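Long-range contacts in VP1 (Merkel cell polyomavirus, PDB 4FMH), which forms the pentameric building units of the viral capsid and carries a sialic acid site required for infection: residues Y27-N35 with N44-L52; P59-L67 with Q152-P163. All coordinates share one frame; numbering follows the deposited sequence.

Both contacts belong to the loops at one end of the VP1 jelly roll, and their centres lie about 16 Å apart. Along the chain they come in series. Contact 1 closes first, within the excursion that leaves strand 11-28; contact 2 then ties a later part of that same excursion, before strand 71-76, to the loop between strand 142-146 and helix 166-170. They also touch directly: D51 O probably accepts a hydrogen bond from N66 ND2, and Y50 N probably donates one to E65 O. The loop that supplies part of the sialic acid site is thus probably braced by the later part of the same excursion, and both contacts reach neighbouring subunits.

Contact 1 (Y27-N35 with N44-L52); sequences YLNPRMGVN and NWYTYTYDL. With SIA (N-acetyl-alpha-neuraminic acid), chain U.
The carbonyl oxygen of V34 is gripped by several groups: water 1 donates to V34 O at 2.8 Å, T47 N adds a weak bond, and the CA-H of Y46 points at it too. The same water accepts from M32 N and donates to P30 O, so it ties the bend at 30-34 together and, by a weak bond from T47 N, to the other segment. A nearly straight bond from V34 N to Y48 O (3.3 Å, 168° at the hydrogen) fastens this bend to the type II turn W45-Y48.

V34 wedges its side chain against segment 44-52. With CG1 anti to the backbone N (chi1 -178°), that methyl lies near Y46 N, while CG2 lies 3.8 Å from W45 CB and 3.5 Å from Y50 CE1. The Y46 ring meets R31 NH1 and the N35 carbonyl at its edge. Water 2 joins Y46 OH (2.7 Å) to R31 NH1, whereas R31 NE makes a salt bridge with D192. Y46 O and the N29 amide oxygen bond to a neighbouring subunit, through its Q179 and L181.

Segment 44-52 supplies W45, Y50 and D51 to the sialic acid site, which D114, K264, S266 and K268 complete. D51 OD1 accepts from SIA N5 at 2.8 Å, W45 NE1 gives a weak bond to SIA O10, and the acetyl methyl C11 lies 3.7 Å from Y50 CD1. K264 pairs with D51 OD2, which probably helps keep that carboxylate charged and aimed. Polar bonding to the N-acetyl N-H and carbonyl, with apolar contact at its methyl, implies recognition of the whole acetamido group.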
loop_
_atom_site.group_PDB
_atom_site.type_symbol
_atom_site.label_atom_id
_atom_site.label_comp_id
_atom_site.label_asym_id
_atom_site.label_seq_id
_atom_site.Cartn_x
_atom_site.Cartn_y
_atom_site.Cartn_z
ATOM N N TYR B 27 28.825 -7.879 -5.466
ATOM C CA TYR B 27 27.568 -8.594 -5.376
ATOM C C TYR B 27 27.726 -9.680 -4.322
ATOM O O TYR B 27 28.836 -10.169 -4.079
ATOM C CB TYR B 27 27.143 -9.168 -6.734
ATOM C CG TYR B 27 28.064 -10.243 -7.271
ATOM C CD1 TYR B 27 27.891 -11.582 -6.908
ATOM C CD2 TYR B 27 29.106 -9.925 -8.148
ATOM C CE1 TYR B 27 28.737 -12.576 -7.393
ATOM C CE2 TYR B 27 29.960 -10.912 -8.641
ATOM C CZ TYR B 27 29.762 -12.235 -8.262
ATOM O OH TYR B 27 30.592 -13.218 -8.742
ATOM N N LEU B 28 26.614 -10.048 -3.700
ATOM C CA LEU B 28 26.601 -11.113 -2.721
ATOM C C LEU B 28 25.540 -12.125 -3.118
ATOM O O LEU B 28 24.357 -11.785 -3.210
ATOM C CB LEU B 28 26.302 -10.560 -1.321
ATOM C CG LEU B 28 27.425 -9.791 -0.609
ATOM C CD1 LEU B 28 26.888 -9.079 0.640
ATOM C CD2 LEU B 28 28.576 -10.727 -0.236
ATOM N N ASN B 29 25.962 -13.360 -3.363
ATOM C CA ASN B 29 25.005 -14.440 -3.629
ATOM C C ASN B 29 24.330 -14.912 -2.351
ATOM O O ASN B 29 24.925 -14.836 -1.270
ATOM C CB ASN B 29 25.678 -15.604 -4.347
ATOM C CG ASN B 29 25.722 -15.408 -5.842
ATOM O OD1 ASN B 29 24.710 -15.075 -6.472
ATOM N ND2 ASN B 29 26.900 -15.610 -6.426
ATOM N N PRO B 30 23.078 -15.398 -2.465
ATOM C CA PRO B 30 22.304 -15.732 -1.266
ATOM C C PRO B 30 22.800 -17.003 -0.576
ATOM O O PRO B 30 23.332 -17.908 -1.237
ATOM C CB PRO B 30 20.883 -15.925 -1.811
ATOM C CG PRO B 30 21.077 -16.359 -3.209
ATOM C CD PRO B 30 22.307 -15.629 -3.701
ATOM N N ARG B 31 22.641 -17.050 0.745
ATOM C CA ARG B 31 23.065 -18.200 1.543
ATOM C C ARG B 31 21.857 -18.801 2.271
ATOM O O ARG B 31 21.700 -18.671 3.493
ATOM C CB ARG B 31 24.187 -17.803 2.517
ATOM C CG ARG B 31 25.440 -17.188 1.860
ATOM C CD ARG B 31 26.071 -18.112 0.812
ATOM N NE ARG B 31 27.253 -17.525 0.176
ATOM C CZ ARG B 31 27.543 -17.634 -1.123
ATOM N NH1 ARG B 31 26.731 -18.290 -1.945
ATOM N NH2 ARG B 31 28.641 -17.070 -1.609
ATOM N N MET B 32 21.020 -19.476 1.492
ATOM C CA MET B 32 19.733 -20.001 1.941
ATOM C C MET B 32 19.807 -21.330 2.687
ATOM O O MET B 32 18.832 -21.744 3.321
ATOM C CB MET B 32 18.799 -20.143 0.734
ATOM C CG MET B 32 18.437 -18.819 0.062
ATOM S SD MET B 32 17.435 -17.728 1.103
ATOM C CE MET B 32 18.643 -16.543 1.692
ATOM N N GLY B 33 20.951 -22.005 2.606
ATOM C CA GLY B 33 21.125 -23.287 3.279
ATOM C C GLY B 33 21.979 -24.212 2.438
ATOM O O GLY B 33 22.926 -24.804 2.942
ATOM N N VAL B 34 21.626 -24.351 1.160
ATOM C CA VAL B 34 22.548 -24.908 0.175
ATOM C C VAL B 34 23.369 -23.726 -0.342
ATOM O O VAL B 34 22.920 -22.960 -1.209
ATOM C CB VAL B 34 21.828 -25.644 -0.975
ATOM C CG1 VAL B 34 22.838 -26.249 -1.942
ATOM C CG2 VAL B 34 20.912 -26.717 -0.421
ATOM N N ASN B 35 24.566 -23.578 0.218
ATOM C CA ASN B 35 25.318 -22.335 0.097
ATOM C C ASN B 35 26.418 -22.306 -0.959
ATOM O O ASN B 35 27.001 -21.248 -1.223
ATOM C CB ASN B 35 25.842 -21.912 1.477
ATOM C CG ASN B 35 24.714 -21.559 2.427
ATOM O OD1 ASN B 35 23.596 -21.286 1.990
ATOM N ND2 ASN B 35 24.993 -21.567 3.726
ATOM N N ASN B 44 22.382 -28.565 -6.856
ATOM C CA ASN B 44 21.222 -28.201 -7.672
ATOM C C ASN B 44 20.213 -27.366 -6.884
ATOM O O ASN B 44 19.367 -26.682 -7.469
ATOM C CB ASN B 44 20.552 -29.432 -8.288
ATOM C CG ASN B 44 20.027 -30.393 -7.250
ATOM O OD1 ASN B 44 18.818 -30.471 -7.016
ATOM N ND2 ASN B 44 20.931 -31.136 -6.622
ATOM N N TRP B 45 20.316 -27.417 -5.557
ATOM C CA TRP B 45 19.453 -26.620 -4.694
ATOM C C TRP B 45 20.114 -25.326 -4.189
ATOM O O TRP B 45 19.622 -24.695 -3.258
ATOM C CB TRP B 45 18.893 -27.469 -3.549
ATOM C CG TRP B 45 17.810 -28.420 -4.015
ATOM C CD1 TRP B 45 17.824 -29.782 -3.937
ATOM C CD2 TRP B 45 16.581 -28.065 -4.661
ATOM N NE1 TRP B 45 16.663 -30.300 -4.478
ATOM C CE2 TRP B 45 15.886 -29.268 -4.930
ATOM C CE3 TRP B 45 15.989 -26.845 -5.024
ATOM C CZ2 TRP B 45 14.629 -29.287 -5.550
ATOM C CZ3 TRP B 45 14.745 -26.864 -5.648
ATOM C CH2 TRP B 45 14.077 -28.080 -5.899
ATOM N N TYR B 46 21.220 -24.944 -4.823
ATOM C CA TYR B 46 21.881 -23.667 -4.564
ATOM C C TYR B 46 20.886 -22.512 -4.718
ATOM O O TYR B 46 20.190 -22.414 -5.731
ATOM C CB TYR B 46 23.049 -23.501 -5.531
ATOM C CG TYR B 46 23.766 -22.179 -5.485
ATOM C CD1 TYR B 46 24.369 -21.722 -4.307
ATOM C CD2 TYR B 46 23.885 -21.402 -6.636
ATOM C CE1 TYR B 46 25.054 -20.506 -4.277
ATOM C CE2 TYR B 46 24.561 -20.190 -6.617
ATOM C CZ TYR B 46 25.141 -19.749 -5.436
ATOM O OH TYR B 46 25.809 -18.552 -5.426
ATOM N N THR B 47 20.858 -21.651 -3.701
ATOM C CA THR B 47 19.919 -20.510 -3.545
ATOM C C THR B 47 18.554 -20.907 -2.973
ATOM O O THR B 47 17.633 -20.085 -2.923
ATOM C CB THR B 47 19.778 -19.581 -4.813
ATOM O OG1 THR B 47 18.903 -20.183 -5.776
ATOM C CG2 THR B 47 21.136 -19.275 -5.446
ATOM N N TYR B 48 18.450 -22.154 -2.520
ATOM C CA TYR B 48 17.250 -22.665 -1.858
ATOM C C TYR B 48 17.592 -23.322 -0.516
ATOM O O TYR B 48 18.769 -23.588 -0.208
ATOM C CB TYR B 48 16.528 -23.702 -2.737
ATOM C CG TYR B 48 16.039 -23.201 -4.072
ATOM C CD1 TYR B 48 14.720 -22.760 -4.229
ATOM C CD2 TYR B 48 16.883 -23.190 -5.192
ATOM C CE1 TYR B 48 14.257 -22.302 -5.459
ATOM C CE2 TYR B 48 16.424 -22.739 -6.430
ATOM C CZ TYR B 48 15.113 -22.295 -6.547
ATOM O OH TYR B 48 14.654 -21.844 -7.759
ATOM N N THR B 49 16.555 -23.579 0.273
ATOM C CA THR B 49 16.649 -24.455 1.428
ATOM C C THR B 49 16.314 -25.867 0.945
ATOM O O THR B 49 16.023 -26.075 -0.241
ATOM C CB THR B 49 15.632 -24.071 2.534
ATOM O OG1 THR B 49 14.295 -24.201 2.028
ATOM C CG2 THR B 49 15.858 -22.650 3.029
ATOM N N TYR B 50 16.357 -26.837 1.858
ATOM C CA TYR B 50 15.677 -28.110 1.626
ATOM C C TYR B 50 14.199 -27.930 1.991
ATOM O O TYR B 50 13.707 -26.801 2.070
ATOM C CB TYR B 50 16.327 -29.257 2.422
ATOM C CG TYR B 50 17.622 -29.792 1.834
ATOM C CD1 TYR B 50 18.145 -29.287 0.637
ATOM C CD2 TYR B 50 18.304 -30.841 2.456
ATOM C CE1 TYR B 50 19.320 -29.794 0.094
ATOM C CE2 TYR B 50 19.480 -31.354 1.923
ATOM C CZ TYR B 50 19.983 -30.826 0.745
ATOM O OH TYR B 50 21.147 -31.336 0.219
ATOM N N ASP B 51 13.485 -29.025 2.218
ATOM C CA ASP B 51 12.057 -28.923 2.498
ATOM C C ASP B 51 11.789 -28.556 3.950
ATOM O O ASP B 51 12.263 -29.220 4.875
ATOM C CB ASP B 51 11.336 -30.210 2.085
ATOM C CG ASP B 51 11.530 -30.528 0.615
ATOM O OD1 ASP B 51 11.729 -31.716 0.282
ATOM O OD2 ASP B 51 11.500 -29.583 -0.211
ATOM N N LEU B 52 11.041 -27.477 4.136
ATOM C CA LEU B 52 10.716 -26.977 5.464
ATOM C C LEU B 52 9.438 -27.636 5.968
ATOM O O LEU B 52 8.392 -27.572 5.315
ATOM C CB LEU B 52 10.576 -25.449 5.438
ATOM C CG LEU B 52 11.875 -24.688 5.144
ATOM C CD1 LEU B 52 11.578 -23.342 4.498
ATOM C CD2 LEU B 52 12.727 -24.516 6.399
HETATM C C1 SIA U . 9.351 -34.473 -2.762
HETATM C C2 SIA U . 10.561 -34.892 -3.600
HETATM C C3 SIA U . 11.115 -33.660 -4.340
HETATM C C4 SIA U . 11.912 -32.695 -3.455
HETATM C C5 SIA U . 12.959 -33.434 -2.625
HETATM C C6 SIA U . 12.363 -34.638 -1.886
HETATM C C7 SIA U . 13.480 -35.453 -1.208
HETATM C C8 SIA U . 12.997 -36.425 -0.122
HETATM C C9 SIA U . 12.327 -37.680 -0.674
HETATM C C10 SIA U . 14.878 -32.178 -1.743
HETATM C C11 SIA U . 15.332 -31.173 -0.732
HETATM N N5 SIA U . 13.576 -32.483 -1.712
HETATM O O1A SIA U . 8.623 -33.534 -3.170
HETATM O O1B SIA U . 9.091 -35.079 -1.693
HETATM O O4 SIA U . 12.581 -31.702 -4.255
HETATM O O6 SIA U . 11.599 -35.478 -2.779
HETATM O O7 SIA U . 14.251 -36.141 -2.203
HETATM O O8 SIA U . 14.099 -36.834 0.704
HETATM O O9 SIA U . 10.911 -37.497 -0.601
HETATM O O10 SIA U . 15.660 -32.680 -2.533
HETATM O O HOH W 1 22.068 -20.320 -1.104
HETATM O O HOH W 2 28.337 -18.337 -4.580
#

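Contact 2 (P59-L67 with Q152-P163); sequences PDQPIKENL and QTQYPKTTNGGP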
loop_
_atom_site.group_PDB
_atom_site.type_symbol
_atom_site.label_atom_id
_atom_site.label_comp_id
_atom_site.label_asym_id
_atom_site.label_seq_id
_atom_site.Cartn_x
_atom_site.Cartn_y
_atom_site.Cartn_z
ATOM N N PRO B 59 11.995 -32.227 20.410
ATOM C CA PRO B 59 12.195 -30.839 19.971
ATOM C C PRO B 59 12.501 -30.723 18.481
ATOM O O PRO B 59 12.805 -31.724 17.827
ATOM C CB PRO B 59 13.412 -30.401 20.786
ATOM C CG PRO B 59 14.226 -31.664 20.919
ATOM C CD PRO B 59 13.272 -32.840 20.836
ATOM N N ASP B 60 12.419 -29.502 17.960
ATOM C CA ASP B 60 12.868 -29.210 16.606
ATOM C C ASP B 60 14.389 -29.391 16.548
ATOM O O ASP B 60 15.116 -28.914 17.420
ATOM C CB ASP B 60 12.488 -27.773 16.227
ATOM C CG ASP B 60 12.724 -27.462 14.755
ATOM O OD1 ASP B 60 12.774 -28.399 13.922
ATOM O OD2 ASP B 60 12.852 -26.262 14.428
ATOM N N GLN B 61 14.860 -30.099 15.526
ATOM C CA GLN B 61 16.292 -30.284 15.306
ATOM C C GLN B 61 16.597 -29.960 13.844
ATOM O O GLN B 61 16.860 -30.855 13.044
ATOM C CB GLN B 61 16.710 -31.716 15.671
ATOM C CG GLN B 61 16.618 -32.030 17.173
ATOM C CD GLN B 61 16.676 -33.526 17.485
ATOM O OE1 GLN B 61 16.091 -34.347 16.776
ATOM N NE2 GLN B 61 17.371 -33.879 18.566
ATOM N N PRO B 62 16.547 -28.665 13.488
ATOM C CA PRO B 62 16.654 -28.262 12.080
ATOM C C PRO B 62 18.045 -28.525 11.506
ATOM O O PRO B 62 19.039 -28.398 12.226
ATOM C CB PRO B 62 16.367 -26.755 12.123
ATOM C CG PRO B 62 16.717 -26.332 13.502
ATOM C CD PRO B 62 16.418 -27.504 14.389
ATOM N N ILE B 63 18.107 -28.911 10.233
ATOM C CA ILE B 63 19.389 -29.118 9.549
ATOM C C ILE B 63 19.907 -27.791 8.962
ATOM O O ILE B 63 19.122 -26.865 8.700
ATOM C CB ILE B 63 19.276 -30.183 8.430
ATOM C CG1 ILE B 63 18.223 -29.751 7.389
ATOM C CG2 ILE B 63 18.969 -31.560 9.039
ATOM C CD1 ILE B 63 18.088 -30.678 6.177
ATOM N N LYS B 64 21.221 -27.713 8.752
ATOM C CA LYS B 64 21.874 -26.522 8.189
ATOM C C LYS B 64 21.190 -26.036 6.920
ATOM O O LYS B 64 21.079 -24.827 6.693
ATOM C CB LYS B 64 23.332 -26.815 7.826
ATOM C CG LYS B 64 24.283 -27.049 8.974
ATOM C CD LYS B 64 25.720 -27.158 8.445
ATOM C CE LYS B 64 25.846 -28.219 7.347
ATOM N NZ LYS B 64 26.845 -27.828 6.320
ATOM N N GLU B 65 20.748 -26.985 6.092
ATOM C CA GLU B 65 20.172 -26.667 4.783
ATOM C C GLU B 65 18.828 -25.943 4.893
ATOM O O GLU B 65 18.347 -25.384 3.914
ATOM C CB GLU B 65 20.028 -27.925 3.926
ATOM C CG GLU B 65 21.350 -28.512 3.413
ATOM C CD GLU B 65 22.145 -29.281 4.467
ATOM O OE1 GLU B 65 21.577 -29.668 5.519
ATOM O OE2 GLU B 65 23.353 -29.500 4.233
ATOM N N ASN B 66 18.245 -25.947 6.092
ATOM C CA ASN B 66 16.962 -25.290 6.335
ATOM C C ASN B 66 17.073 -23.983 7.115
ATOM O O ASN B 66 16.070 -23.461 7.626
ATOM C CB ASN B 66 15.991 -26.255 7.017
ATOM C CG ASN B 66 15.336 -27.208 6.032
ATOM O OD1 ASN B 66 15.523 -27.093 4.816
ATOM N ND2 ASN B 66 14.568 -28.155 6.550
ATOM N N LEU B 67 18.293 -23.447 7.171
ATOM C CA LEU B 67 18.581 -22.251 7.946
ATOM C C LEU B 67 19.230 -21.146 7.089
ATOM O O LEU B 67 20.467 -20.986 7.107
ATOM C CB LEU B 67 19.457 -22.614 9.162
ATOM C CG LEU B 67 18.859 -23.630 10.158
ATOM C CD1 LEU B 67 19.899 -24.154 11.151
ATOM C CD2 LEU B 67 17.636 -23.055 10.901
ATOM N N GLN B 152 13.567 -23.882 22.740
ATOM C CA GLN B 152 13.852 -25.318 22.813
ATOM C C GLN B 152 14.399 -25.904 21.512
ATOM O O GLN B 152 14.800 -27.069 21.483
ATOM C CB GLN B 152 12.620 -26.096 23.290
ATOM C CG GLN B 152 12.246 -25.807 24.737
ATOM C CD GLN B 152 11.083 -26.646 25.249
ATOM O OE1 GLN B 152 10.306 -27.201 24.478
ATOM N NE2 GLN B 152 10.963 -26.734 26.563
ATOM N N THR B 153 14.429 -25.096 20.450
ATOM C CA THR B 153 15.010 -25.504 19.175
ATOM C C THR B 153 16.480 -25.917 19.365
ATOM O O THR B 153 17.258 -25.211 20.024
ATOM C CB THR B 153 14.922 -24.376 18.115
ATOM O OG1 THR B 153 13.575 -23.873 18.042
ATOM C CG2 THR B 153 15.338 -24.888 16.745
ATOM N N GLN B 154 16.840 -27.064 18.799
ATOM C CA GLN B 154 18.205 -27.584 18.910
ATOM C C GLN B 154 18.920 -27.390 17.590
ATOM O O GLN B 154 18.824 -28.225 16.688
ATOM C CB GLN B 154 18.200 -29.062 19.326
ATOM C CG GLN B 154 17.414 -29.331 20.599
ATOM C CD GLN B 154 17.679 -30.705 21.200
ATOM O OE1 GLN B 154 18.113 -31.634 20.512
ATOM N NE2 GLN B 154 17.407 -30.839 22.495
ATOM N N TYR B 155 19.609 -26.259 17.468
ATOM C CA TYR B 155 20.335 -25.935 16.247
ATOM C C TYR B 155 21.586 -26.812 16.154
ATOM O O TYR B 155 22.114 -27.226 17.184
ATOM C CB TYR B 155 20.685 -24.442 16.207
ATOM C CG TYR B 155 19.456 -23.562 16.068
ATOM C CD1 TYR B 155 18.852 -23.368 14.824
ATOM C CD2 TYR B 155 18.887 -22.942 17.183
ATOM C CE1 TYR B 155 17.704 -22.572 14.689
ATOM C CE2 TYR B 155 17.745 -22.135 17.061
ATOM C CZ TYR B 155 17.160 -21.959 15.815
ATOM O OH TYR B 155 16.027 -21.174 15.694
ATOM N N PRO B 156 22.042 -27.122 14.925
ATOM C CA PRO B 156 23.251 -27.943 14.800
ATOM C C PRO B 156 24.418 -27.248 15.484
ATOM O O PRO B 156 24.568 -26.025 15.362
ATOM C CB PRO B 156 23.483 -28.015 13.287
ATOM C CG PRO B 156 22.154 -27.672 12.675
ATOM C CD PRO B 156 21.528 -26.696 13.611
ATOM N N LYS B 157 25.206 -28.026 16.221
ATOM C CA LYS B 157 26.331 -27.503 16.987
ATOM C C LYS B 157 27.395 -26.899 16.077
ATOM O O LYS B 157 27.761 -27.490 15.059
ATOM C CB LYS B 157 26.947 -28.603 17.859
ATOM C CG LYS B 157 26.165 -28.920 19.137
ATOM C CD LYS B 157 25.185 -30.078 18.942
ATOM C CE LYS B 157 24.392 -30.371 20.217
ATOM N NZ LYS B 157 25.268 -30.800 21.347
ATOM N N THR B 158 27.876 -25.716 16.449
ATOM C CA THR B 158 28.937 -25.025 15.706
ATOM C C THR B 158 30.195 -25.901 15.604
ATOM O O THR B 158 30.832 -25.963 14.558
ATOM C CB THR B 158 29.265 -23.651 16.348
ATOM O OG1 THR B 158 28.063 -22.878 16.445
ATOM C CG2 THR B 158 30.287 -22.875 15.529
ATOM N N THR B 159 30.519 -26.605 16.684
ATOM C CA THR B 159 31.672 -27.516 16.706
ATOM C C THR B 159 31.527 -28.708 15.744
ATOM O O THR B 159 32.526 -29.313 15.354
ATOM C CB THR B 159 31.978 -28.019 18.135
ATOM O OG1 THR B 159 30.779 -28.505 18.739
ATOM C CG2 THR B 159 32.553 -26.897 18.988
ATOM N N ASN B 160 30.289 -29.028 15.367
ATOM C CA ASN B 160 30.011 -30.107 14.413
ATOM C C ASN B 160 29.849 -29.618 12.967
ATOM O O ASN B 160 29.374 -30.358 12.107
ATOM C CB ASN B 160 28.758 -30.892 14.837
ATOM C CG ASN B 160 28.934 -31.627 16.160
ATOM O OD1 ASN B 160 30.042 -32.005 16.543
ATOM N ND2 ASN B 160 27.826 -31.843 16.860
ATOM N N GLY B 161 30.241 -28.373 12.705
ATOM C CA GLY B 161 30.085 -27.769 11.377
ATOM C C GLY B 161 28.841 -26.905 11.212
ATOM O O GLY B 161 28.570 -26.399 10.120
ATOM N N GLY B 162 28.091 -26.729 12.298
ATOM C CA GLY B 162 26.838 -25.967 12.263
ATOM C C GLY B 162 27.029 -24.460 12.200
ATOM O O GLY B 162 28.157 -23.971 12.213
ATOM N N PRO B 163 25.920 -23.708 12.135
ATOM C CA PRO B 163 26.002 -22.248 12.135
ATOM C C PRO B 163 26.272 -21.698 13.538
ATOM O O PRO B 163 26.236 -22.448 14.510
ATOM C CB PRO B 163 24.604 -21.833 11.675
ATOM C CG PRO B 163 23.723 -22.902 12.198
ATOM C CD PRO B 163 24.523 -24.178 12.097
HETATM O O HOH W 3 11.885 -24.314 15.922
HETATM O O HOH W 4 19.801 -29.686 14.772
#
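Q61 and Q154 both set CG anti to their carbonyl carbon (chi1 -68° and -54°) and run on extended, so that the two chains run alongside each other in the same direction. The amides pair, Q61 NE2 donating to Q154 OE1 at 3.1 Å. The acceptor lies near the Q61 amide plane, but the donor is tilted from the plane of the Q154 carbonyl, the two amides being turned 52° apart. CG of P59, which follows a cis peptide bond, rests against the Q154 amide, 3.6 Å from CD.

At the base of these side chains the backbones join directly, Q154 N to D60 O at 2.9 Å. Two waters extend the seam. Water 4 donates to both P62 O and Q154 O; water 3 donates to D60 OD2 (2.6 Å) and T153 OG1. D60 OD2 also bonds to H111 of a neighbouring subunit, and T153 OG1 to D150.

Further along, the contact turns mostly apolar. T153 CG2 lies over one face of the Y155 ring, 3.5 Å above the plane and toward the rim, and also touches P62 CD; P62 CG touches the ring too. The P156 ring packs on the P62 carbonyl, CG 3.2 Å from P62 O. Both L67 methyls come to the Y155 edge, CD2 being 3.8 Å from Y155 CE1, and CD1 goes on to touch P156 and P163. Y155 OH is hydrogen-bonded to E198. K64 lies along the outer margin, its CG against P163 and its bent chain bringing CD 3.4 Å from G161 O.

Two irregular loops of VP1 are thus joined by polar bonds and waters at one end and by proline, leucine and tyrosine at the other. Because D60 serves water 3 and H111 together, the seam within the chain is coupled to the interface between subunits.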